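PDB 1VQV: thiamine-monophosphate kinase from Aquifex aeolicus, which probably catalyses the ATP-dependent phosphorylation of thiamine monophosphate to thiamine diphosphate, the active form of vitamin B1. Local coordinates for residues B[57-62]-B[184-189]; B[63-68]-B[128-133]; B[109-114]-B[188-193]; B[196-201]-B[262-267]. One frame throughout, in Å; residues are numbered along the deposited sequence.

Contact 1. Residues B[57-62]-B[184-189]; sequences PEAVGW and RHLRPT. With PO4 (phosphate ion), chain F.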
# COMPACT_ATOMS: atom_id res chain seq x y z
N PRO B 57 17.67 -6.05 -10.46
CA PRO B 57 16.64 -5.12 -9.96
C PRO B 57 15.46 -4.92 -10.92
O PRO B 57 14.31 -4.82 -10.50
CB PRO B 57 17.43 -3.83 -9.73
CG PRO B 57 18.83 -4.33 -9.43
CD PRO B 57 19.01 -5.44 -10.41
N GLU B 58 15.77 -4.87 -12.21
CA GLU B 58 14.78 -4.67 -13.26
C GLU B 58 13.65 -5.70 -13.28
O GLU B 58 12.49 -5.38 -13.54
CB GLU B 58 15.49 -4.65 -14.61
CG GLU B 58 16.41 -3.46 -14.82
CD GLU B 58 17.88 -3.85 -14.83
OE1 GLU B 58 18.31 -4.62 -13.93
OE2 GLU B 58 18.60 -3.38 -15.75
N ALA B 59 14.00 -6.95 -13.00
CA ALA B 59 13.02 -8.02 -12.97
C ALA B 59 12.17 -7.88 -11.70
O ALA B 59 10.97 -8.18 -11.73
CB ALA B 59 13.72 -9.37 -13.02
N VAL B 60 12.78 -7.44 -10.60
CA VAL B 60 12.06 -7.26 -9.33
C VAL B 60 11.07 -6.12 -9.51
O VAL B 60 9.95 -6.17 -8.99
CB VAL B 60 13.04 -6.93 -8.14
CG1 VAL B 60 12.24 -6.66 -6.87
CG2 VAL B 60 13.98 -8.10 -7.89
N GLY B 61 11.48 -5.09 -10.25
CA GLY B 61 10.61 -3.96 -10.52
C GLY B 61 9.43 -4.37 -11.38
O GLY B 61 8.33 -3.89 -11.19
N TRP B 62 9.67 -5.26 -12.33
CA TRP B 62 8.61 -5.75 -13.20
C TRP B 62 7.67 -6.61 -12.37
O TRP B 62 6.46 -6.43 -12.39
CB TRP B 62 9.22 -6.55 -14.37
CG TRP B 62 8.21 -7.26 -15.25
CD1 TRP B 62 7.58 -8.45 -14.98
CD2 TRP B 62 7.67 -6.81 -16.50
NE1 TRP B 62 6.68 -8.75 -15.96
CE2 TRP B 62 6.71 -7.77 -16.91
CE3 TRP B 62 7.90 -5.69 -17.31
CZ2 TRP B 62 5.98 -7.63 -18.10
CZ3 TRP B 62 7.18 -5.56 -18.48
CH2 TRP B 62 6.22 -6.53 -18.87
N ARG B 184 10.26 -17.35 -15.53
CA ARG B 184 8.84 -17.46 -15.20
C ARG B 184 8.58 -17.11 -13.74
O ARG B 184 7.48 -16.70 -13.36
CB ARG B 184 8.34 -18.88 -15.48
CG ARG B 184 7.79 -19.05 -16.90
CD ARG B 184 7.92 -20.46 -17.46
NE ARG B 184 7.95 -20.38 -18.92
CZ ARG B 184 8.37 -21.36 -19.72
NH1 ARG B 184 8.79 -22.51 -19.23
NH2 ARG B 184 8.41 -21.15 -21.03
N HIS B 185 9.61 -17.27 -12.92
CA HIS B 185 9.49 -16.99 -11.51
C HIS B 185 9.95 -15.57 -11.19
O HIS B 185 9.39 -14.92 -10.32
CB HIS B 185 10.30 -18.02 -10.72
CG HIS B 185 10.39 -17.72 -9.26
ND1 HIS B 185 11.43 -17.02 -8.70
CD2 HIS B 185 9.56 -18.04 -8.23
CE1 HIS B 185 11.25 -16.91 -7.40
NE2 HIS B 185 10.12 -17.52 -7.09
N LEU B 186 10.95 -15.10 -11.92
CA LEU B 186 11.48 -13.76 -11.68
C LEU B 186 10.74 -12.65 -12.42
O LEU B 186 10.44 -11.60 -11.86
CB LEU B 186 12.97 -13.72 -12.04
CG LEU B 186 13.92 -13.23 -10.94
CD1 LEU B 186 13.61 -13.96 -9.67
CD2 LEU B 186 15.37 -13.46 -11.35
N ARG B 187 10.46 -12.89 -13.70
CA ARG B 187 9.77 -11.92 -14.53
C ARG B 187 8.50 -12.52 -15.11
O ARG B 187 8.38 -12.66 -16.33
CB ARG B 187 10.68 -11.47 -15.69
CG ARG B 187 11.14 -10.02 -15.63
CD ARG B 187 11.53 -9.46 -17.01
NE ARG B 187 10.38 -9.37 -17.91
CZ ARG B 187 10.14 -8.34 -18.73
NH1 ARG B 187 10.97 -7.31 -18.77
NH2 ARG B 187 9.09 -8.36 -19.53
N PRO B 188 7.53 -12.89 -14.26
CA PRO B 188 6.29 -13.47 -14.77
C PRO B 188 5.45 -12.44 -15.53
O PRO B 188 5.62 -11.25 -15.34
CB PRO B 188 5.60 -13.97 -13.51
CG PRO B 188 6.04 -12.98 -12.48
CD PRO B 188 7.50 -12.81 -12.79
N THR B 189 4.56 -12.92 -16.41
CA THR B 189 3.67 -12.05 -17.17
C THR B 189 2.23 -12.36 -16.77
O THR B 189 1.79 -13.50 -16.85
CB THR B 189 3.82 -12.24 -18.71
OG1 THR B 189 5.16 -11.94 -19.12
CG2 THR B 189 2.88 -11.31 -19.46
P PO4 F . 14.86 -7.93 -18.23
O1 PO4 F . 14.56 -8.25 -19.65
O2 PO4 F . 15.18 -9.18 -17.50
O3 PO4 F . 16.02 -7.01 -18.16
O4 PO4 F . 13.67 -7.29 -17.60
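A59 and R187 bring the two backbones together, their CA atoms 5.3 Å apart. Here the first turn of helix 57-73 meets the end of helix 176-186, where R187 is the first residue to depart from helical geometry. Alanine suits this close approach: its lone CB lies 3.7 Å from CG of R187 and also touches the side chain of L186. One turn on, W62 makes the largest single contribution, with R187 close behind. CG is anti to the backbone N (chi1 172°), and the indole beyond it uses both face and edge. At the edge, NE1 donates to P188 O at 2.8 Å, an N-H···O angle of 151°, the oxygen lying in the ring plane. Over one face, the guanidinium of R187 lies almost flat, its plane 16° from that of the indole, and CZ is 3.8 Å from the centroid of the six-membered ring, a cation-pi stack. At the guanidinium edge, NH1 donates to O4 of a phosphate ion at 2.9 Å. S66 makes a second, weak hydrogen bond to P188 O. An exposed arginine is thus met over one face by the indole and at its edge by the anion. Its positive charge is probably stabilised by both the indole pi cloud and the phosphate, itself probably picked up from the crystallisation liquor, while the indole N-H pairs with a proline carbonyl.

Contact 2. Residues B[63-68]-B[128-133]; sequences KAISVN and ISVFLV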
# COMPACT_ATOMS: atom_id res chain seq x y z
N LYS B 63 8.22 -7.54 -11.60
CA LYS B 63 7.41 -8.40 -10.77
C LYS B 63 6.52 -7.61 -9.80
O LYS B 63 5.36 -7.96 -9.60
CB LYS B 63 8.31 -9.35 -9.99
CG LYS B 63 7.60 -10.51 -9.35
CD LYS B 63 8.57 -11.63 -9.07
CE LYS B 63 7.87 -12.80 -8.40
NZ LYS B 63 8.81 -13.92 -8.10
N ALA B 64 7.04 -6.54 -9.21
CA ALA B 64 6.26 -5.74 -8.27
C ALA B 64 4.93 -5.32 -8.86
O ALA B 64 3.90 -5.32 -8.18
CB ALA B 64 7.06 -4.53 -7.83
N ILE B 65 4.94 -4.95 -10.14
CA ILE B 65 3.73 -4.54 -10.83
C ILE B 65 2.92 -5.76 -11.31
O ILE B 65 1.70 -5.79 -11.20
CB ILE B 65 4.07 -3.64 -12.03
CG1 ILE B 65 4.62 -2.31 -11.53
CG2 ILE B 65 2.84 -3.46 -12.93
CD1 ILE B 65 3.65 -1.50 -10.70
N SER B 66 3.61 -6.77 -11.82
CA SER B 66 2.94 -7.96 -12.32
C SER B 66 2.15 -8.76 -11.30
O SER B 66 1.10 -9.29 -11.64
CB SER B 66 3.94 -8.87 -13.03
OG SER B 66 4.22 -8.40 -14.34
N VAL B 67 2.63 -8.88 -10.07
CA VAL B 67 1.89 -9.66 -9.10
C VAL B 67 0.53 -9.00 -8.84
O VAL B 67 -0.50 -9.67 -8.83
CB VAL B 67 2.65 -9.80 -7.77
CG1 VAL B 67 1.82 -10.57 -6.76
CG2 VAL B 67 3.97 -10.53 -8.01
N ASN B 68 0.52 -7.69 -8.66
CA ASN B 68 -0.74 -7.00 -8.41
C ASN B 68 -1.69 -7.06 -9.59
O ASN B 68 -2.90 -7.13 -9.41
CB ASN B 68 -0.50 -5.55 -8.03
CG ASN B 68 -0.19 -5.39 -6.59
OD1 ASN B 68 -0.73 -6.12 -5.77
ND2 ASN B 68 0.66 -4.44 -6.25
N ILE B 128 9.46 -4.04 -0.53
CA ILE B 128 8.69 -3.45 -1.62
C ILE B 128 7.22 -3.70 -1.35
O ILE B 128 6.80 -4.84 -1.18
CB ILE B 128 9.08 -4.05 -2.98
CG1 ILE B 128 10.58 -3.92 -3.20
CG2 ILE B 128 8.37 -3.30 -4.09
CD1 ILE B 128 11.06 -4.47 -4.51
N SER B 129 6.44 -2.62 -1.30
CA SER B 129 5.02 -2.72 -1.03
C SER B 129 4.29 -1.96 -2.13
O SER B 129 4.43 -0.75 -2.27
CB SER B 129 4.72 -2.12 0.34
OG SER B 129 3.35 -2.22 0.68
N VAL B 130 3.49 -2.68 -2.91
CA VAL B 130 2.77 -2.09 -4.03
C VAL B 130 1.26 -2.06 -3.83
O VAL B 130 0.66 -2.96 -3.22
CB VAL B 130 3.07 -2.87 -5.33
CG1 VAL B 130 3.50 -1.92 -6.42
CG2 VAL B 130 4.13 -3.92 -5.07
N PHE B 131 0.65 -1.02 -4.37
CA PHE B 131 -0.79 -0.83 -4.27
C PHE B 131 -1.31 -0.61 -5.67
O PHE B 131 -0.77 0.19 -6.42
CB PHE B 131 -1.07 0.40 -3.40
CG PHE B 131 -2.52 0.83 -3.36
CD1 PHE B 131 -3.52 -0.02 -2.87
CD2 PHE B 131 -2.87 2.13 -3.74
CE1 PHE B 131 -4.85 0.43 -2.75
CE2 PHE B 131 -4.18 2.59 -3.63
CZ PHE B 131 -5.17 1.74 -3.13
N LEU B 132 -2.38 -1.30 -6.01
CA LEU B 132 -2.93 -1.16 -7.33
C LEU B 132 -4.44 -1.08 -7.35
O LEU B 132 -5.12 -1.85 -6.68
CB LEU B 132 -2.49 -2.33 -8.19
CG LEU B 132 -3.00 -2.34 -9.63
CD1 LEU B 132 -2.42 -1.18 -10.40
CD2 LEU B 132 -2.60 -3.64 -10.27
N VAL B 133 -4.93 -0.14 -8.13
CA VAL B 133 -6.36 0.03 -8.27
C VAL B 133 -6.75 -0.30 -9.70
O VAL B 133 -6.09 0.14 -10.64
CB VAL B 133 -6.78 1.45 -7.98
CG1 VAL B 133 -8.29 1.55 -8.10
CG2 VAL B 133 -6.31 1.85 -6.60
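A64 and N68 press helix 57-73 onto V130 and L132 of strand 127-136 in a buried helix-on-sheet packing, within the N-terminal part of a PurM-like fold. The two short segments run at 45° to each other, their axes 8.6 Å apart. A64 fits the near side of the helix because its small CB can lie close against two branched neighbours, 4.1 Å from both I128 CG2 and V130 CG2. I65 reaches in from the flank with its CD1 to V130 CG1. One turn further along the helix, N68 and L132 slide past each other in opposite directions, asparagine CB lying 3.6 Å from leucine CD2. The amide of N68 has one weak and positionally doubtful bond to V130 O; its OD1 has a weak hydrogen bond with T41 OG1. T41 is a magnesium-binding residue, so N68 probably lies in the second shell of that site. Strand 127-136 lies between strands 38-46 and 77-88, and helix 94-111 flanks I65. F131 points away from the helix and stacks on F131 of the second subunit, consistent with the dimeric beta barrel of PurM-like proteins.

Contact 3. Residues B[109-114]-B[188-193]; sequences EFYKCE and PTARID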
# COMPACT_ATOMS: atom_id res chain seq x y z
N GLU B 109 3.92 0.20 -18.92
CA GLU B 109 3.76 0.43 -20.35
C GLU B 109 3.03 -0.76 -20.95
O GLU B 109 2.14 -0.60 -21.78
CB GLU B 109 5.10 0.58 -21.04
CG GLU B 109 5.90 1.75 -20.53
CD GLU B 109 7.25 1.91 -21.22
OE1 GLU B 109 7.91 0.88 -21.51
OE2 GLU B 109 7.64 3.08 -21.46
N PHE B 110 3.42 -1.94 -20.51
CA PHE B 110 2.83 -3.17 -21.01
C PHE B 110 1.37 -3.33 -20.63
O PHE B 110 0.52 -3.44 -21.51
CB PHE B 110 3.62 -4.37 -20.49
CG PHE B 110 3.21 -5.66 -21.13
CD1 PHE B 110 3.59 -5.94 -22.45
CD2 PHE B 110 2.41 -6.57 -20.46
CE1 PHE B 110 3.17 -7.09 -23.08
CE2 PHE B 110 1.98 -7.73 -21.09
CZ PHE B 110 2.36 -7.99 -22.40
N TYR B 111 1.09 -3.37 -19.33
CA TYR B 111 -0.26 -3.55 -18.82
C TYR B 111 -1.17 -2.34 -18.99
O TYR B 111 -2.39 -2.45 -18.83
CB TYR B 111 -0.21 -3.95 -17.36
CG TYR B 111 0.60 -5.19 -17.13
CD1 TYR B 111 0.29 -6.38 -17.78
CD2 TYR B 111 1.68 -5.19 -16.24
CE1 TYR B 111 1.03 -7.53 -17.55
CE2 TYR B 111 2.42 -6.33 -16.00
CZ TYR B 111 2.09 -7.50 -16.66
OH TYR B 111 2.81 -8.65 -16.41
N LYS B 112 -0.58 -1.19 -19.29
CA LYS B 112 -1.33 0.04 -19.51
C LYS B 112 -1.94 0.60 -18.23
O LYS B 112 -3.12 0.96 -18.18
CB LYS B 112 -2.44 -0.20 -20.54
CG LYS B 112 -1.91 -0.65 -21.87
CD LYS B 112 -3.03 -1.13 -22.76
CE LYS B 112 -2.48 -1.62 -24.10
NZ LYS B 112 -3.57 -2.16 -24.95
N CYS B 113 -1.12 0.66 -17.18
CA CYS B 113 -1.53 1.19 -15.90
C CYS B 113 -0.44 2.19 -15.56
O CYS B 113 0.49 2.37 -16.35
CB CYS B 113 -1.59 0.09 -14.84
SG CYS B 113 0.00 -0.66 -14.45
N GLU B 114 -0.51 2.82 -14.40
CA GLU B 114 0.51 3.80 -14.11
C GLU B 114 0.75 4.05 -12.65
O GLU B 114 -0.15 3.87 -11.82
CB GLU B 114 0.13 5.12 -14.74
CG GLU B 114 -1.22 5.58 -14.29
CD GLU B 114 -1.47 7.02 -14.64
OE1 GLU B 114 -2.62 7.50 -14.45
OE2 GLU B 114 -0.51 7.69 -15.10
N PRO B 188 7.53 -12.89 -14.26
CA PRO B 188 6.29 -13.47 -14.77
C PRO B 188 5.45 -12.44 -15.53
O PRO B 188 5.62 -11.25 -15.34
CB PRO B 188 5.60 -13.97 -13.51
CG PRO B 188 6.04 -12.98 -12.48
CD PRO B 188 7.50 -12.81 -12.79
N THR B 189 4.56 -12.92 -16.41
CA THR B 189 3.67 -12.05 -17.17
C THR B 189 2.23 -12.36 -16.77
O THR B 189 1.79 -13.50 -16.85
CB THR B 189 3.82 -12.24 -18.71
OG1 THR B 189 5.16 -11.94 -19.12
CG2 THR B 189 2.88 -11.31 -19.46
N ALA B 190 1.51 -11.35 -16.29
CA ALA B 190 0.13 -11.54 -15.90
C ALA B 190 -0.66 -11.83 -17.16
O ALA B 190 -0.36 -11.30 -18.23
CB ALA B 190 -0.41 -10.30 -15.21
N ARG B 191 -1.67 -12.68 -17.03
CA ARG B 191 -2.51 -13.07 -18.16
C ARG B 191 -3.50 -11.99 -18.49
O ARG B 191 -4.70 -12.25 -18.60
CB ARG B 191 -3.22 -14.36 -17.82
CG ARG B 191 -2.25 -15.46 -17.48
CD ARG B 191 -1.11 -15.45 -18.47
NE ARG B 191 -1.01 -16.74 -19.14
CZ ARG B 191 -1.35 -16.95 -20.40
NH1 ARG B 191 -1.80 -15.97 -21.16
NH2 ARG B 191 -1.24 -18.17 -20.90
N ILE B 192 -3.00 -10.78 -18.66
CA ILE B 192 -3.87 -9.66 -18.95
C ILE B 192 -4.61 -9.90 -20.24
O ILE B 192 -5.55 -9.17 -20.58
CB ILE B 192 -3.09 -8.33 -19.01
CG1 ILE B 192 -4.09 -7.19 -19.13
CG2 ILE B 192 -2.06 -8.37 -20.14
CD1 ILE B 192 -3.51 -5.82 -18.99
N ASP B 193 -4.19 -10.95 -20.95
CA ASP B 193 -4.79 -11.36 -22.22
C ASP B 193 -6.04 -12.24 -22.03
O ASP B 193 -6.64 -12.69 -22.99
CB ASP B 193 -3.74 -12.10 -23.07
CG ASP B 193 -3.25 -13.39 -22.43
OD1 ASP B 193 -3.10 -13.47 -21.20
OD2 ASP B 193 -2.97 -14.35 -23.16
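The phenol of Y111 accepts a hydrogen bond from the backbone of a loop: A190 N lies 3.0 Å from OH, and the N-H···O angle of 169° is nearly straight. The same hydroxyl is hydrogen-bonded to S66 OG on helix 57-73, so one buried oxygen joins loop 188-193 to that helix. Tyrosine suits the place because its long ring spans the gap from the last turn of helix 94-111 while its tip remains polar. Its CG is anti to the carbonyl carbon (chi1 -57°), and the end of the side chain comes near the loop. A190 CB packs 3.9 Å from CE1, and I192 CG2 sits at the ring edge, near its plane, 3.9 Å from CD1. CD1 of I192 lies against Y111 O. F110, the residue before it, lies with its CD2 over one face of the tyrosine ring and offers CE2 to T189 CG2 at 4.0 Å, the two side chains crossing at about a right angle. The loop also has internal bracing. R191 is the centre of an inverse gamma turn, and its NH1 makes a salt bridge with D193 OD1, 2.8 Å away on the syn lone pair; NH2 pairs with D278 as well. The helix ends with Y111; K112, with positive phi, is the first residue to leave helical geometry, and the chain then enters strand 114-122. Loop 188-193 runs between helices 176-186 and 195-201, with A190 and I192 also packed on helix 57-73.

Contact 4. Residues B[196-201]-B[262-267]; sequences KHIQKY and YQLLFT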
# COMPACT_ATOMS: atom_id res chain seq x y z
N LYS B 196 -10.85 -10.14 -21.20
CA LYS B 196 -12.10 -10.26 -21.95
C LYS B 196 -12.81 -11.59 -21.71
O LYS B 196 -14.02 -11.64 -21.46
CB LYS B 196 -11.83 -10.10 -23.44
CG LYS B 196 -11.11 -8.82 -23.79
CD LYS B 196 -11.97 -7.61 -23.44
CE LYS B 196 -11.39 -6.35 -24.07
NZ LYS B 196 -11.30 -6.51 -25.54
N HIS B 197 -12.06 -12.68 -21.77
CA HIS B 197 -12.64 -13.99 -21.57
C HIS B 197 -13.21 -14.17 -20.18
O HIS B 197 -14.31 -14.68 -20.02
CB HIS B 197 -11.62 -15.10 -21.84
CG HIS B 197 -12.21 -16.47 -21.78
ND1 HIS B 197 -12.94 -17.00 -22.82
CD2 HIS B 197 -12.26 -17.38 -20.78
CE1 HIS B 197 -13.42 -18.18 -22.46
NE2 HIS B 197 -13.01 -18.43 -21.22
N ILE B 198 -12.45 -13.76 -19.17
CA ILE B 198 -12.90 -13.92 -17.78
C ILE B 198 -14.04 -12.98 -17.38
O ILE B 198 -14.94 -13.38 -16.64
CB ILE B 198 -11.72 -13.70 -16.81
CG1 ILE B 198 -10.62 -14.73 -17.09
CG2 ILE B 198 -12.21 -13.81 -15.38
CD1 ILE B 198 -11.03 -16.18 -16.87
N GLN B 199 -13.98 -11.74 -17.87
CA GLN B 199 -14.99 -10.73 -17.59
C GLN B 199 -16.24 -11.02 -18.41
O GLN B 199 -17.15 -10.19 -18.48
CB GLN B 199 -14.48 -9.31 -17.96
CG GLN B 199 -14.59 -8.93 -19.47
CD GLN B 199 -14.15 -7.48 -19.83
OE1 GLN B 199 -13.01 -7.07 -19.59
NE2 GLN B 199 -15.07 -6.72 -20.44
N LYS B 200 -16.30 -12.20 -19.01
CA LYS B 200 -17.43 -12.55 -19.86
C LYS B 200 -17.93 -13.98 -19.78
O LYS B 200 -19.10 -14.24 -20.06
CB LYS B 200 -17.06 -12.24 -21.31
CG LYS B 200 -18.05 -12.71 -22.37
CD LYS B 200 -19.03 -11.61 -22.75
CE LYS B 200 -19.68 -11.93 -24.09
NZ LYS B 200 -18.62 -12.20 -25.10
N TYR B 201 -17.07 -14.90 -19.39
CA TYR B 201 -17.48 -16.29 -19.34
C TYR B 201 -17.22 -17.03 -18.05
O TYR B 201 -17.79 -18.09 -17.81
CB TYR B 201 -16.83 -17.06 -20.50
CG TYR B 201 -17.45 -16.75 -21.84
CD1 TYR B 201 -16.72 -16.09 -22.83
CD2 TYR B 201 -18.78 -17.08 -22.10
CE1 TYR B 201 -17.32 -15.77 -24.05
CE2 TYR B 201 -19.38 -16.77 -23.30
CZ TYR B 201 -18.65 -16.11 -24.27
OH TYR B 201 -19.26 -15.76 -25.44
N TYR B 262 1.06 -17.56 -11.06
CA TYR B 262 0.50 -16.42 -11.75
C TYR B 262 -0.36 -16.84 -12.95
O TYR B 262 -0.41 -16.15 -13.96
CB TYR B 262 1.60 -15.47 -12.22
CG TYR B 262 2.67 -15.25 -11.19
CD1 TYR B 262 3.91 -15.86 -11.32
CD2 TYR B 262 2.44 -14.43 -10.08
CE1 TYR B 262 4.91 -15.68 -10.37
CE2 TYR B 262 3.42 -14.24 -9.12
CZ TYR B 262 4.66 -14.87 -9.27
OH TYR B 262 5.64 -14.71 -8.31
N GLN B 263 -1.02 -17.98 -12.82
CA GLN B 263 -1.91 -18.47 -13.85
C GLN B 263 -3.33 -18.41 -13.30
O GLN B 263 -3.54 -18.38 -12.09
CB GLN B 263 -1.55 -19.90 -14.27
CG GLN B 263 -0.25 -20.02 -15.06
CD GLN B 263 -0.22 -19.19 -16.33
OE1 GLN B 263 -1.10 -18.37 -16.58
NE2 GLN B 263 0.80 -19.39 -17.14
N LEU B 264 -4.31 -18.40 -14.20
CA LEU B 264 -5.70 -18.33 -13.79
C LEU B 264 -6.35 -19.69 -13.57
O LEU B 264 -6.05 -20.65 -14.27
CB LEU B 264 -6.50 -17.58 -14.84
CG LEU B 264 -6.10 -16.13 -15.06
CD1 LEU B 264 -6.78 -15.60 -16.29
CD2 LEU B 264 -6.47 -15.32 -13.82
N LEU B 265 -7.25 -19.75 -12.59
CA LEU B 265 -8.01 -20.96 -12.30
C LEU B 265 -9.45 -20.45 -12.33
O LEU B 265 -9.87 -19.74 -11.43
CB LEU B 265 -7.68 -21.52 -10.93
CG LEU B 265 -8.55 -22.68 -10.46
CD1 LEU B 265 -8.42 -23.85 -11.41
CD2 LEU B 265 -8.14 -23.09 -9.07
N PHE B 266 -10.18 -20.80 -13.38
CA PHE B 266 -11.55 -20.34 -13.56
C PHE B 266 -12.50 -21.46 -13.93
O PHE B 266 -12.07 -22.56 -14.19
CB PHE B 266 -11.58 -19.23 -14.63
CG PHE B 266 -10.98 -19.63 -15.98
CD1 PHE B 266 -11.79 -19.76 -17.11
CD2 PHE B 266 -9.61 -19.86 -16.13
CE1 PHE B 266 -11.24 -20.10 -18.37
CE2 PHE B 266 -9.06 -20.20 -17.37
CZ PHE B 266 -9.88 -20.32 -18.49
N THR B 267 -13.80 -21.18 -13.93
CA THR B 267 -14.77 -22.19 -14.29
C THR B 267 -15.91 -21.63 -15.12
O THR B 267 -16.34 -20.49 -14.93
CB THR B 267 -15.43 -22.87 -13.08
OG1 THR B 267 -16.41 -22.00 -12.52
CG2 THR B 267 -14.41 -23.23 -12.04
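I198 and F266 mark the close approach of helix segment 196-201 to strand segment 263-267, whose axes lie 9.8 Å apart at 29°, so that both run in roughly the same direction. I198 does most of the packing. Its CD1 stands over one face of the F266 ring, 3.9 Å from the centroid and offset toward the rim, a CH-pi contact; a slim, branched aliphatic chain can reach the face in this way. CG1 of the same residue meets L264 CD1 at 4.0 Å, the two chains arriving tip to tip. F266 CE1 lies at the edge of the H197 ring, near its plane, 3.7 Å from NE2; the rings are oblique, planes 76° apart. H197 can be both partner to an aromatic and hydrogen-bonding group: its NE2 pairs with NE2 of H268, one residue past the segment. No hydrogen bond joins the two segments themselves, which meet by van der Waals, CH-pi and oblique ring contacts. Strand 263-268 runs between the outermost strand 204-208 and strand 150-153, helix 195-201 covers the face carrying L264 and F266, the latter also meeting the ring of F152, and L264 further touches I73 on helix 57-73.

Contacts 1 and 2 use successive parts of helix 57-73, their centres 11 Å apart, and side chains of contacts 3 and 4 also touch it. Contact 2 is nested within the chain loop closed by contact 1, while contact 3 crosses contact 2 along the chain and shares P188 and T189 with contact 1, about 12 Å away. Contact 4 opens after all of these have closed and lies about 22 Å from contact 1 and 15 Å from contact 3, on the seven-stranded sheet. Contacts 1 and 3 thus bind the connection 187-194 to helices beside the four-stranded sheet, joining the N- and C-terminal halves near residues that bind magnesium and substrate.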